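Local atomic coordinates of Phosphoglucosamine/phosphogalactosamine mutase (PDB entry 2F7L), a protein that interconverts the 6-phosphates and 1-phosphates of glucosamine and galactosamine for the synthesis of UDP-N-acetylglucosamine and UDP-N-acetylgalactosamine, with one magnesium ion per subunit. Residues 158-163 with 193-198; 264-269 with 343-348; 268-273 with 321-326; 272-277 with 331-336; 350-355 with 361-366. All coordinates share one frame; numbering follows the deposited sequence.

Interaction 1: residues 158-163 with 193-198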
# COMPACT_ATOMS: atom_id res chain seq x y z
N GLY A 158 -5.03 -15.25 -10.97
CA GLY A 158 -4.03 -15.51 -9.96
C GLY A 158 -4.65 -15.35 -8.59
O GLY A 158 -4.46 -16.18 -7.72
N ILE A 159 -5.42 -14.27 -8.40
CA ILE A 159 -6.05 -14.02 -7.11
C ILE A 159 -7.05 -15.14 -6.78
O ILE A 159 -7.00 -15.71 -5.68
CB ILE A 159 -6.82 -12.68 -7.12
CG1 ILE A 159 -5.83 -11.51 -7.28
CG2 ILE A 159 -7.68 -12.55 -5.86
CD1 ILE A 159 -6.51 -10.15 -7.52
N LEU A 160 -7.94 -15.44 -7.73
CA LEU A 160 -8.96 -16.48 -7.54
C LEU A 160 -8.38 -17.85 -7.20
O LEU A 160 -9.02 -18.67 -6.54
CB LEU A 160 -9.84 -16.59 -8.78
CG LEU A 160 -10.69 -15.34 -9.04
CD1 LEU A 160 -11.33 -15.40 -10.44
CD2 LEU A 160 -11.74 -15.19 -7.93
N SER A 161 -7.16 -18.11 -7.63
CA SER A 161 -6.54 -19.38 -7.38
C SER A 161 -6.20 -19.64 -5.92
O SER A 161 -5.67 -20.69 -5.58
CB SER A 161 -5.27 -19.50 -8.21
OG SER A 161 -4.22 -18.83 -7.57
N HIS A 162 -6.49 -18.69 -5.04
CA HIS A 162 -6.16 -18.89 -3.63
C HIS A 162 -7.33 -18.95 -2.66
O HIS A 162 -7.11 -19.00 -1.45
CB HIS A 162 -5.18 -17.82 -3.15
CG HIS A 162 -3.88 -17.84 -3.88
ND1 HIS A 162 -2.98 -18.87 -3.77
CD2 HIS A 162 -3.32 -16.94 -4.73
CE1 HIS A 162 -1.92 -18.61 -4.52
NE2 HIS A 162 -2.10 -17.45 -5.11
N VAL A 163 -8.56 -18.95 -3.17
CA VAL A 163 -9.74 -19.04 -2.32
C VAL A 163 -10.77 -20.04 -2.85
O VAL A 163 -10.88 -20.27 -4.06
CB VAL A 163 -10.44 -17.68 -2.17
CG1 VAL A 163 -9.45 -16.64 -1.63
CG2 VAL A 163 -11.02 -17.25 -3.49
N ARG A 193 -17.34 -10.77 -9.10
CA ARG A 193 -18.18 -11.51 -10.03
C ARG A 193 -17.86 -13.01 -10.03
O ARG A 193 -18.75 -13.85 -10.18
CB ARG A 193 -17.99 -10.97 -11.44
CG ARG A 193 -19.22 -11.08 -12.29
CD ARG A 193 -19.02 -10.34 -13.57
NE ARG A 193 -17.82 -10.82 -14.23
CZ ARG A 193 -17.46 -10.52 -15.48
NH1 ARG A 193 -18.22 -9.74 -16.23
NH2 ARG A 193 -16.34 -11.02 -15.98
N ALA A 194 -16.58 -13.35 -9.86
CA ALA A 194 -16.21 -14.75 -9.85
C ALA A 194 -16.70 -15.40 -8.57
O ALA A 194 -17.07 -16.57 -8.58
CB ALA A 194 -14.70 -14.92 -9.98
N LEU A 195 -16.69 -14.65 -7.47
CA LEU A 195 -17.16 -15.19 -6.20
C LEU A 195 -18.68 -14.99 -6.09
O LEU A 195 -19.26 -15.02 -5.01
CB LEU A 195 -16.41 -14.50 -5.05
CG LEU A 195 -14.90 -14.49 -5.37
CD1 LEU A 195 -14.10 -13.92 -4.21
CD2 LEU A 195 -14.44 -15.90 -5.68
N GLY A 196 -19.31 -14.81 -7.24
CA GLY A 196 -20.74 -14.62 -7.28
C GLY A 196 -21.40 -13.68 -6.27
O GLY A 196 -22.24 -14.12 -5.48
N CYS A 197 -21.07 -12.39 -6.29
CA CYS A 197 -21.69 -11.46 -5.36
C CYS A 197 -22.64 -10.55 -6.12
O CYS A 197 -22.60 -10.49 -7.34
CB CYS A 197 -20.64 -10.55 -4.69
SG CYS A 197 -19.08 -11.30 -4.19
N LYS A 198 -23.51 -9.84 -5.39
CA LYS A 198 -24.37 -8.86 -6.03
C LYS A 198 -23.39 -7.69 -5.87
O LYS A 198 -22.94 -7.41 -4.75
CB LYS A 198 -25.64 -8.62 -5.22
CG LYS A 198 -26.76 -7.98 -6.00
CD LYS A 198 -27.93 -7.69 -5.09
CE LYS A 198 -29.19 -7.38 -5.89
NZ LYS A 198 -28.93 -6.35 -6.91
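Leu160 straddles the methyl group of Ala194 with both branches of its isobutyl end: its CD1 lies 3.4 Å from Ala194 CB and its CD2 3.6 Å from the same atom. With CG of Leu160 anti to the carbonyl carbon (chi1 -66°), the fork is carried across to the other segment. Alanine suits the receiving position because a bare methyl fits against the fork. CD2 of Leu160 also meets CD2 of Leu195 at 3.6 Å, the two leucines running past each other in opposite senses, and Val163 adds a more distant touch, CG2 to Leu195 CD2 at 4.3 Å. No hydrogen bond crosses, so the fit of hydrocarbon surfaces does the joining. Leu195 is the first residue beyond helix 188-194, and Gly196 follows with a positive phi of 44°, easy for glycine, as the chain turns toward strand 198-201. Leu160, Val163 and Leu195 also meet helix 165-171. This is helix-end packing in an alpha/beta/alpha layered domain, here the second one of a phosphohexose mutase.

Interaction 2: residues 264-269 with 343-348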
# COMPACT_ATOMS: atom_id res chain seq x y z
N THR A 264 -5.06 -7.52 10.65
CA THR A 264 -4.98 -8.50 11.73
C THR A 264 -5.88 -9.72 11.45
O THR A 264 -5.44 -10.85 11.57
CB THR A 264 -5.38 -7.83 13.09
OG1 THR A 264 -4.35 -6.92 13.49
CG2 THR A 264 -5.58 -8.87 14.17
N LEU A 265 -7.12 -9.44 11.07
CA LEU A 265 -8.10 -10.47 10.73
C LEU A 265 -7.58 -11.31 9.55
O LEU A 265 -7.70 -12.53 9.55
CB LEU A 265 -9.42 -9.78 10.34
CG LEU A 265 -10.69 -9.96 11.18
CD1 LEU A 265 -10.33 -10.28 12.60
CD2 LEU A 265 -11.53 -8.70 11.10
N LEU A 266 -7.02 -10.63 8.56
CA LEU A 266 -6.47 -11.26 7.36
C LEU A 266 -5.19 -11.99 7.71
O LEU A 266 -4.91 -13.07 7.20
CB LEU A 266 -6.19 -10.21 6.30
CG LEU A 266 -7.17 -10.10 5.12
CD1 LEU A 266 -8.60 -10.46 5.52
CD2 LEU A 266 -7.08 -8.70 4.58
N SER A 267 -4.40 -11.38 8.59
CA SER A 267 -3.15 -11.99 9.01
C SER A 267 -3.52 -13.32 9.69
O SER A 267 -2.79 -14.31 9.65
CB SER A 267 -2.44 -11.05 9.98
OG SER A 267 -1.04 -11.26 9.93
N TYR A 268 -4.69 -13.34 10.31
CA TYR A 268 -5.18 -14.53 10.98
C TYR A 268 -5.51 -15.64 9.97
O TYR A 268 -4.93 -16.73 9.99
CB TYR A 268 -6.43 -14.17 11.79
CG TYR A 268 -7.20 -15.36 12.26
CD1 TYR A 268 -6.63 -16.29 13.12
CD2 TYR A 268 -8.51 -15.58 11.81
CE1 TYR A 268 -7.33 -17.42 13.53
CE2 TYR A 268 -9.22 -16.71 12.20
CZ TYR A 268 -8.63 -17.63 13.06
OH TYR A 268 -9.32 -18.75 13.45
N TRP A 269 -6.45 -15.34 9.09
CA TRP A 269 -6.88 -16.28 8.06
C TRP A 269 -5.70 -16.90 7.32
O TRP A 269 -5.74 -18.07 6.94
CB TRP A 269 -7.79 -15.56 7.07
CG TRP A 269 -8.56 -16.49 6.22
CD1 TRP A 269 -8.69 -16.45 4.87
CD2 TRP A 269 -9.34 -17.60 6.67
NE1 TRP A 269 -9.51 -17.46 4.43
CE2 TRP A 269 -9.93 -18.18 5.52
CE3 TRP A 269 -9.61 -18.16 7.92
CZ2 TRP A 269 -10.77 -19.29 5.60
CZ3 TRP A 269 -10.45 -19.26 8.00
CH2 TRP A 269 -11.02 -19.82 6.84
N ALA A 343 -7.29 -6.26 -4.25
CA ALA A 343 -8.26 -7.25 -4.66
C ALA A 343 -7.92 -8.52 -3.93
O ALA A 343 -8.83 -9.20 -3.43
CB ALA A 343 -8.21 -7.49 -6.17
N MET A 344 -6.63 -8.84 -3.84
CA MET A 344 -6.26 -10.07 -3.15
C MET A 344 -6.85 -10.05 -1.76
O MET A 344 -7.30 -11.07 -1.25
CB MET A 344 -4.75 -10.24 -3.04
CG MET A 344 -4.31 -11.60 -2.45
SD MET A 344 -4.63 -13.04 -3.51
CE MET A 344 -6.26 -13.55 -2.94
N SER A 345 -6.86 -8.86 -1.16
CA SER A 345 -7.37 -8.69 0.18
C SER A 345 -8.86 -8.86 0.23
O SER A 345 -9.37 -9.51 1.13
CB SER A 345 -6.99 -7.31 0.70
OG SER A 345 -5.59 -7.16 0.63
N PHE A 346 -9.55 -8.24 -0.72
CA PHE A 346 -11.01 -8.32 -0.78
C PHE A 346 -11.46 -9.79 -0.90
O PHE A 346 -12.47 -10.20 -0.29
CB PHE A 346 -11.51 -7.52 -1.98
CG PHE A 346 -12.95 -7.79 -2.32
CD1 PHE A 346 -13.98 -7.22 -1.58
CD2 PHE A 346 -13.28 -8.61 -3.39
CE1 PHE A 346 -15.31 -7.46 -1.90
CE2 PHE A 346 -14.62 -8.86 -3.71
CZ PHE A 346 -15.63 -8.28 -2.96
N ALA A 347 -10.72 -10.57 -1.67
CA ALA A 347 -11.01 -11.99 -1.88
C ALA A 347 -10.78 -12.80 -0.60
O ALA A 347 -11.59 -13.66 -0.23
CB ALA A 347 -10.15 -12.55 -3.01
N LEU A 348 -9.66 -12.54 0.07
CA LEU A 348 -9.35 -13.25 1.29
C LEU A 348 -10.39 -12.91 2.33
O LEU A 348 -10.77 -13.75 3.14
CB LEU A 348 -7.97 -12.87 1.79
CG LEU A 348 -6.80 -13.45 1.01
CD1 LEU A 348 -5.49 -12.84 1.49
CD2 LEU A 348 -6.78 -14.96 1.18
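Leu266 is the first residue of 264-269 to reach the helix segment 343-348. Its CD2 rests 4.1 Å from CB of Ser345, and its CG lies 4.4 Å from CB of Leu348, so the branched end lies against both the small serine and the base of the larger leucine. A small residue fits at Ser345, whose hydroxyl bonds to the carbonyl of Asp341 and whose side chain lies about 9 Å from that of Asp245, a probable magnesium ligand. One turn on, Trp269 swings the pyrrole side of its indole to Leu348 by setting CG opposite the backbone N (chi1 -164°): CD1 lies 3.8 Å from Leu348 O, in an oblique approach, and 4.4 Å from Leu348 CD2. The indole N-H is used by Glu351, further along the second helix, which satisfies a buried donor and should hinder rotation of the ring. The segment axes pass 10.8 Å apart at 71°, a steep crossing that confines contact to a few residues. Within this third alpha/beta/alpha domain, helix 290-296 packs on Thr264 and Ser267, and Phe331 of strand 329-332 touches Ser345 and Leu348; Ile159 of helix 151-160 meets Ala343, Met344 and Ala347.

Interaction 3: residues 268-273 with 321-326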
# COMPACT_ATOMS: atom_id res chain seq x y z
N TYR A 268 -4.69 -13.34 10.31
CA TYR A 268 -5.18 -14.53 10.98
C TYR A 268 -5.51 -15.64 9.97
O TYR A 268 -4.93 -16.73 9.99
CB TYR A 268 -6.43 -14.17 11.79
CG TYR A 268 -7.20 -15.36 12.26
CD1 TYR A 268 -6.63 -16.29 13.12
CD2 TYR A 268 -8.51 -15.58 11.81
CE1 TYR A 268 -7.33 -17.42 13.53
CE2 TYR A 268 -9.22 -16.71 12.20
CZ TYR A 268 -8.63 -17.63 13.06
OH TYR A 268 -9.32 -18.75 13.45
N TRP A 269 -6.45 -15.34 9.09
CA TRP A 269 -6.88 -16.28 8.06
C TRP A 269 -5.70 -16.90 7.32
O TRP A 269 -5.74 -18.07 6.94
CB TRP A 269 -7.79 -15.56 7.07
CG TRP A 269 -8.56 -16.49 6.22
CD1 TRP A 269 -8.69 -16.45 4.87
CD2 TRP A 269 -9.34 -17.60 6.67
NE1 TRP A 269 -9.51 -17.46 4.43
CE2 TRP A 269 -9.93 -18.18 5.52
CE3 TRP A 269 -9.61 -18.16 7.92
CZ2 TRP A 269 -10.77 -19.29 5.60
CZ3 TRP A 269 -10.45 -19.26 8.00
CH2 TRP A 269 -11.02 -19.82 6.84
N ALA A 270 -4.64 -16.13 7.12
CA ALA A 270 -3.47 -16.63 6.40
C ALA A 270 -2.84 -17.83 7.11
O ALA A 270 -2.31 -18.72 6.44
CB ALA A 270 -2.44 -15.52 6.23
N SER A 271 -2.90 -17.85 8.44
CA SER A 271 -2.35 -18.97 9.22
C SER A 271 -3.26 -20.19 9.09
O SER A 271 -2.80 -21.33 9.08
CB SER A 271 -2.23 -18.60 10.69
OG SER A 271 -3.53 -18.38 11.23
N VAL A 272 -4.56 -19.94 9.00
CA VAL A 272 -5.52 -21.02 8.85
C VAL A 272 -5.31 -21.72 7.51
O VAL A 272 -5.51 -22.93 7.40
CB VAL A 272 -6.97 -20.48 8.91
CG1 VAL A 272 -7.96 -21.58 8.57
CG2 VAL A 272 -7.26 -19.91 10.30
N LYS A 273 -4.90 -20.97 6.49
CA LYS A 273 -4.65 -21.52 5.15
C LYS A 273 -3.24 -22.13 5.02
O LYS A 273 -2.93 -22.75 4.01
CB LYS A 273 -4.79 -20.44 4.08
CG LYS A 273 -6.13 -19.75 4.00
CD LYS A 273 -6.08 -18.61 2.99
CE LYS A 273 -6.07 -19.07 1.55
NZ LYS A 273 -7.40 -19.55 1.15
N ALA A 321 7.94 -14.78 5.89
CA ALA A 321 6.84 -14.56 6.83
C ALA A 321 5.49 -15.08 6.33
O ALA A 321 5.34 -15.45 5.16
CB ALA A 321 6.74 -13.08 7.16
N LEU A 322 4.51 -15.11 7.22
CA LEU A 322 3.19 -15.59 6.85
C LEU A 322 2.52 -14.55 5.97
O LEU A 322 1.97 -14.87 4.94
CB LEU A 322 2.33 -15.83 8.09
CG LEU A 322 0.93 -16.39 7.85
CD1 LEU A 322 1.04 -17.83 7.33
CD2 LEU A 322 0.10 -16.34 9.13
N ALA A 323 2.57 -13.29 6.41
CA ALA A 323 1.96 -12.17 5.68
C ALA A 323 2.53 -10.86 6.21
O ALA A 323 3.36 -10.85 7.11
CB ALA A 323 0.44 -12.18 5.85
N GLY A 324 2.08 -9.75 5.63
CA GLY A 324 2.53 -8.45 6.08
C GLY A 324 1.40 -7.49 5.83
O GLY A 324 0.49 -7.81 5.08
N PHE A 325 1.41 -6.33 6.48
CA PHE A 325 0.38 -5.33 6.24
C PHE A 325 0.72 -3.99 6.89
O PHE A 325 1.62 -3.90 7.73
CB PHE A 325 -1.00 -5.82 6.70
CG PHE A 325 -1.15 -5.93 8.20
CD1 PHE A 325 -0.78 -7.09 8.87
CD2 PHE A 325 -1.70 -4.87 8.93
CE1 PHE A 325 -0.94 -7.20 10.26
CE2 PHE A 325 -1.86 -4.97 10.31
CZ PHE A 325 -1.48 -6.13 10.98
N GLU A 326 0.01 -2.95 6.45
CA GLU A 326 0.19 -1.61 6.98
C GLU A 326 -1.15 -1.16 7.53
O GLU A 326 -2.18 -1.66 7.12
CB GLU A 326 0.62 -0.62 5.90
CG GLU A 326 2.05 -0.77 5.42
CD GLU A 326 2.73 0.59 5.20
OE1 GLU A 326 3.32 1.14 6.17
OE2 GLU A 326 2.66 1.11 4.06
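Leu322 fits closely against one turn of helix 259-272, with each branch on a different residue. Its CG is 3.8 Å from Ala270 CB, its CD1 lies 3.6 Å from Ala270 O, and its CD2 comes 3.6 Å from Ser271 CB. Leu322 is extended, chi1 -177°, which lays the fork on the helix, where alanine's short side chain lets the leucine come up to the backbone itself. Ala323 is looser, its CB standing 4.4 Å from Ala270 CB. On the far side of the helix the character changes: Tyr268 and Val272 leave the helix away from the strand, and Val272 is exposed. Ser271 keeps its polar end occupied within the helix, its OG bonding to Tyr268 O, and offers its CB to the leucine. Since no hydrogen bond crosses, this alpha/beta packing rests on excluded water and close fit. It sets few demands of direction, and the strand's backbone remains engaged in its sheet, with Val282 and Met332.

Interaction 4: residues 272-277 with 331-336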
# COMPACT_ATOMS: atom_id res chain seq x y z
N VAL A 272 -4.56 -19.94 9.00
CA VAL A 272 -5.52 -21.02 8.85
C VAL A 272 -5.31 -21.72 7.51
O VAL A 272 -5.51 -22.93 7.40
CB VAL A 272 -6.97 -20.48 8.91
CG1 VAL A 272 -7.96 -21.58 8.57
CG2 VAL A 272 -7.26 -19.91 10.30
N LYS A 273 -4.90 -20.97 6.49
CA LYS A 273 -4.65 -21.52 5.15
C LYS A 273 -3.24 -22.13 5.02
O LYS A 273 -2.93 -22.75 4.01
CB LYS A 273 -4.79 -20.44 4.08
CG LYS A 273 -6.13 -19.75 4.00
CD LYS A 273 -6.08 -18.61 2.99
CE LYS A 273 -6.07 -19.07 1.55
NZ LYS A 273 -7.40 -19.55 1.15
N ASN A 274 -2.39 -21.92 6.01
CA ASN A 274 -1.04 -22.46 5.93
C ASN A 274 -0.48 -22.86 7.29
O ASN A 274 0.45 -22.22 7.79
CB ASN A 274 -0.09 -21.44 5.29
CG ASN A 274 -0.53 -21.03 3.90
OD1 ASN A 274 -1.32 -20.09 3.72
ND2 ASN A 274 -0.04 -21.75 2.90
N PRO A 275 -1.03 -23.92 7.90
CA PRO A 275 -0.50 -24.31 9.21
C PRO A 275 0.99 -24.57 9.09
O PRO A 275 1.75 -24.35 10.02
CB PRO A 275 -1.29 -25.58 9.54
CG PRO A 275 -2.63 -25.33 8.84
CD PRO A 275 -2.19 -24.75 7.51
N LYS A 276 1.38 -25.00 7.89
CA LYS A 276 2.77 -25.32 7.57
C LYS A 276 3.74 -24.14 7.59
O LYS A 276 4.95 -24.31 7.75
CB LYS A 276 2.82 -25.99 6.19
CG LYS A 276 2.15 -25.18 5.04
CD LYS A 276 2.85 -23.82 4.71
CE LYS A 276 4.36 -23.98 4.45
NZ LYS A 276 5.09 -22.70 4.14
N ALA A 277 3.19 -22.94 7.41
CA ALA A 277 3.99 -21.73 7.36
C ALA A 277 4.26 -21.09 8.71
O ALA A 277 3.41 -21.08 9.61
CB ALA A 277 3.33 -20.72 6.44
N PHE A 331 -2.12 -5.11 2.31
CA PHE A 331 -1.80 -6.33 3.01
C PHE A 331 -1.04 -7.22 2.01
O PHE A 331 -1.40 -7.26 0.82
CB PHE A 331 -3.14 -6.95 3.42
CG PHE A 331 -3.03 -8.32 4.01
CD1 PHE A 331 -2.76 -8.49 5.36
CD2 PHE A 331 -3.21 -9.44 3.20
CE1 PHE A 331 -2.67 -9.76 5.91
CE2 PHE A 331 -3.12 -10.72 3.74
CZ PHE A 331 -2.85 -10.88 5.09
N MET A 332 0.00 -7.91 2.46
CA MET A 332 0.77 -8.79 1.56
C MET A 332 0.53 -10.26 1.86
O MET A 332 0.75 -10.71 2.97
CB MET A 332 2.27 -8.47 1.64
CG MET A 332 2.70 -7.62 2.83
SD MET A 332 2.31 -5.82 2.75
CE MET A 332 3.85 -5.28 1.86
N TYR A 333 0.07 -11.00 0.85
CA TYR A 333 -0.23 -12.42 0.96
C TYR A 333 0.78 -13.19 0.11
O TYR A 333 0.57 -13.39 -1.07
CB TYR A 333 -1.66 -12.67 0.47
CG TYR A 333 -2.18 -14.06 0.73
CD1 TYR A 333 -2.15 -14.60 2.01
CD2 TYR A 333 -2.64 -14.86 -0.30
CE1 TYR A 333 -2.55 -15.92 2.25
CE2 TYR A 333 -3.05 -16.17 -0.09
CZ TYR A 333 -2.99 -16.71 1.19
OH TYR A 333 -3.30 -18.04 1.39
N PRO A 334 1.89 -13.63 0.73
CA PRO A 334 2.99 -14.37 0.08
C PRO A 334 2.61 -15.39 -0.98
O PRO A 334 3.11 -15.33 -2.09
CB PRO A 334 3.74 -14.97 1.25
CG PRO A 334 3.63 -13.88 2.25
CD PRO A 334 2.17 -13.49 2.16
N PRO A 335 1.74 -16.34 -0.64
CA PRO A 335 1.38 -17.32 -1.67
C PRO A 335 1.02 -16.67 -3.01
O PRO A 335 1.30 -17.24 -4.06
CB PRO A 335 0.22 -18.10 -1.03
CG PRO A 335 -0.21 -17.23 0.12
CD PRO A 335 1.04 -16.64 0.62
N HIS A 336 0.40 -15.50 -2.97
CA HIS A 336 0.06 -14.77 -4.19
C HIS A 336 1.31 -13.96 -4.56
O HIS A 336 2.04 -14.31 -5.48
CB HIS A 336 -1.09 -13.81 -3.92
CG HIS A 336 -1.57 -13.09 -5.13
ND1 HIS A 336 -1.95 -11.76 -5.11
CD2 HIS A 336 -1.81 -13.53 -6.39
CE1 HIS A 336 -2.41 -11.42 -6.29
NE2 HIS A 336 -2.34 -12.47 -7.09
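A bend at chi3 (75°) folds CE of Lys273 back beside the hydroxyl end of Tyr333, and a second bend at chi4 then directs NZ onward; the tyrosine's own CG is anti to the backbone N (chi1 -171°) and so sends the phenol out to meet the lysine. The two side chains pass at about a right angle. CD of Lys273 lies 3.3 Å from Tyr333 OH, a contact of aliphatic carbon with the phenol oxygen. The lysine thus plays two roles: its carbons border the ring's tip, while its NZ goes on to a salt bridge with Glu351 and a hydrogen bond to the carbonyl of His162, reaching across to the second alpha/beta/alpha domain. Were the lysine replaced by an alanine, the end of the tyrosine would probably lose its cover, Glu351 its ionic mate and the His162 carbonyl its donor. Asn274 approaches the same hydroxyl from the next position, with its amide plane inclined 58° to the ring. Pro275 follows, its fixed phi fitting the type I turn from Asn274 to Ala277. CG of Pro335 lies over the face of the Tyr333 ring turned away from Lys273, toward its rim. Within the third alpha/beta/alpha domain, the contact therefore joins the loop between helix 259-272 and strand 280-284 to the chain leaving edge strand 329-332, with Leu348 of helix 342-356 also touching Tyr333.

Interaction 5: residues 350-355 with 361-366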
# COMPACT_ATOMS: atom_id res chain seq x y z
N LEU A 350 -13.62 -12.08 1.87
CA LEU A 350 -14.85 -12.81 1.57
C LEU A 350 -14.70 -14.30 1.92
O LEU A 350 -15.69 -14.99 2.13
CB LEU A 350 -15.23 -12.67 0.08
CG LEU A 350 -15.73 -11.31 -0.40
CD1 LEU A 350 -16.25 -11.44 -1.81
CD2 LEU A 350 -16.84 -10.80 0.50
N GLU A 351 -13.46 -14.79 1.97
CA GLU A 351 -13.27 -16.18 2.33
C GLU A 351 -13.45 -16.27 3.84
O GLU A 351 -14.39 -16.89 4.32
CB GLU A 351 -11.88 -16.70 1.92
CG GLU A 351 -11.93 -18.10 1.29
CD GLU A 351 -10.58 -18.82 1.24
OE1 GLU A 351 -10.49 -19.86 0.54
OE2 GLU A 351 -9.61 -18.38 1.90
N LEU A 352 -12.56 -15.61 4.57
CA LEU A 352 -12.59 -15.55 6.04
C LEU A 352 -14.03 -15.32 6.54
O LEU A 352 -14.51 -15.98 7.46
CB LEU A 352 -11.67 -14.41 6.49
CG LEU A 352 -11.32 -14.12 7.96
CD1 LEU A 352 -12.05 -12.86 8.42
CD2 LEU A 352 -11.66 -15.35 8.81
N LEU A 353 -14.72 -14.38 5.91
CA LEU A 353 -16.09 -14.05 6.26
C LEU A 353 -17.04 -15.21 5.94
O LEU A 353 -17.99 -15.48 6.68
CB LEU A 353 -16.52 -12.81 5.48
CG LEU A 353 -17.49 -11.84 6.14
CD1 LEU A 353 -18.83 -12.53 6.30
CD2 LEU A 353 -16.95 -11.38 7.50
N ALA A 354 -16.77 -15.90 4.84
CA ALA A 354 -17.60 -17.02 4.41
C ALA A 354 -17.50 -18.22 5.32
O ALA A 354 -18.49 -18.88 5.62
CB ALA A 354 -17.22 -17.43 3.01
N ASN A 355 -16.28 -18.50 5.76
CA ASN A 355 -16.01 -19.64 6.62
C ASN A 355 -16.39 -19.41 8.08
O ASN A 355 -16.50 -20.36 8.85
CB ASN A 355 -14.53 -20.01 6.51
CG ASN A 355 -14.26 -21.44 6.96
OD1 ASN A 355 -13.11 -21.84 7.13
ND2 ASN A 355 -15.33 -22.22 7.15
N ALA A 361 -19.76 -6.91 10.43
CA ALA A 361 -19.83 -6.12 11.65
C ALA A 361 -19.41 -6.93 12.86
O ALA A 361 -18.61 -6.49 13.68
CB ALA A 361 -21.24 -5.59 11.84
N GLU A 362 -19.95 -8.14 12.98
CA GLU A 362 -19.61 -8.98 14.11
C GLU A 362 -18.15 -9.39 14.04
O GLU A 362 -17.43 -9.27 15.03
CB GLU A 362 -20.48 -10.24 14.15
CG GLU A 362 -20.21 -11.05 15.41
CD GLU A 362 -20.84 -12.43 15.41
OE1 GLU A 362 -22.05 -12.53 15.08
OE2 GLU A 362 -20.12 -13.41 15.77
N LEU A 363 -17.74 -9.88 12.88
CA LEU A 363 -16.36 -10.33 12.63
C LEU A 363 -15.35 -9.33 13.19
O LEU A 363 -14.44 -9.69 13.92
CB LEU A 363 -16.13 -10.48 11.13
CG LEU A 363 -15.06 -11.42 10.59
CD1 LEU A 363 -14.15 -10.66 9.66
CD2 LEU A 363 -14.27 -12.05 11.72
N PHE A 364 -15.52 -8.07 12.82
CA PHE A 364 -14.63 -7.02 13.26
C PHE A 364 -14.69 -6.81 14.76
O PHE A 364 -13.66 -6.53 15.39
CB PHE A 364 -14.95 -5.71 12.54
CG PHE A 364 -14.23 -5.57 11.24
CD1 PHE A 364 -14.88 -5.80 10.03
CD2 PHE A 364 -12.86 -5.28 11.22
CE1 PHE A 364 -14.18 -5.75 8.83
CE2 PHE A 364 -12.16 -5.23 10.04
CZ PHE A 364 -12.81 -5.46 8.84
N ASP A 365 -15.88 -6.94 15.32
CA ASP A 365 -16.02 -6.77 16.74
C ASP A 365 -15.21 -7.80 17.51
O ASP A 365 -14.88 -7.57 18.66
CB ASP A 365 -17.48 -6.81 17.17
CG ASP A 365 -18.21 -5.50 16.88
OD1 ASP A 365 -17.54 -4.44 16.84
OD2 ASP A 365 -19.44 -5.54 16.72
N ARG A 366 -14.84 -8.91 16.88
CA ARG A 366 -14.05 -9.92 17.58
C ARG A 366 -12.65 -9.40 17.93
O ARG A 366 -11.88 -10.09 18.58
CB ARG A 366 -13.85 -11.18 16.73
CG ARG A 366 -15.09 -12.02 16.39
CD ARG A 366 -14.58 -13.42 15.98
NE ARG A 366 -15.38 -14.14 14.99
CZ ARG A 366 -16.66 -14.47 15.12
NH1 ARG A 366 -17.35 -14.14 16.22
NH2 ARG A 366 -17.25 -15.17 14.16
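Leu363 reaches into the angle between two consecutive leucines of helix 342-356, and its CD1 meets both. That methyl lies 3.3 Å from Leu352 CD1 and 3.6 Å from Leu353 CD2, while Leu363 CG also comes within 3.6 Å of Leu353 CD2. Its first torsion, with CG anti to the backbone N (chi1 -155°), extends the side chain toward the other helix. Leu352 and Leu353 set out to the flank, yet their ends come nearer, and each crosses Leu363 at a slant. Leucine suits all three places, since a flexible branched hydrocarbon can mould itself to its neighbours in a buried site with no polar group to satisfy. The arrangement is a helix-loop-helix connection within the third alpha/beta/alpha domain: helix 342-356 is followed after a short link by helix 360-365, and the leucines pack the two against each other. Shortening Leu363 to an alanine is likely to open a gap facing both Leu352 and Leu353 and allow their methyl ends to shift. Helix 259-272 lies on the same apolar patch, with Leu265 against Leu363 and Trp269 against Leu352. At the end of the second helix, Arg366 NH1 forms a salt bridge to Glu362 OE2 at 2.9 Å, one turn back; the bond uses the anti lone pair of Glu362 OE2, and that oxygen lies 33° out of the plane of the Arg366 guanidinium group.

How the interactions relate
From the N terminus, interaction 1 closes first, bringing 193-198 back to 158-163 within the second alpha/beta/alpha domain, before any other opens. The third domain follows. Interactions 2, 3 and 4 set out from neighbouring parts of helix 259-272 and the loop after it; 2 and 3 share Tyr268 and Trp269, while 3 and 4 share Val272 and Lys273 and end on adjacent strands, 323-326 and 329-332. Interaction 4 is nested inside the loop that interaction 2 closes on helix 342-356. Interaction 5 comes last, as a short loop from that helix to the next. Interaction 1 borders interactions 2, 4 and 5 across the interface between the second and third domains.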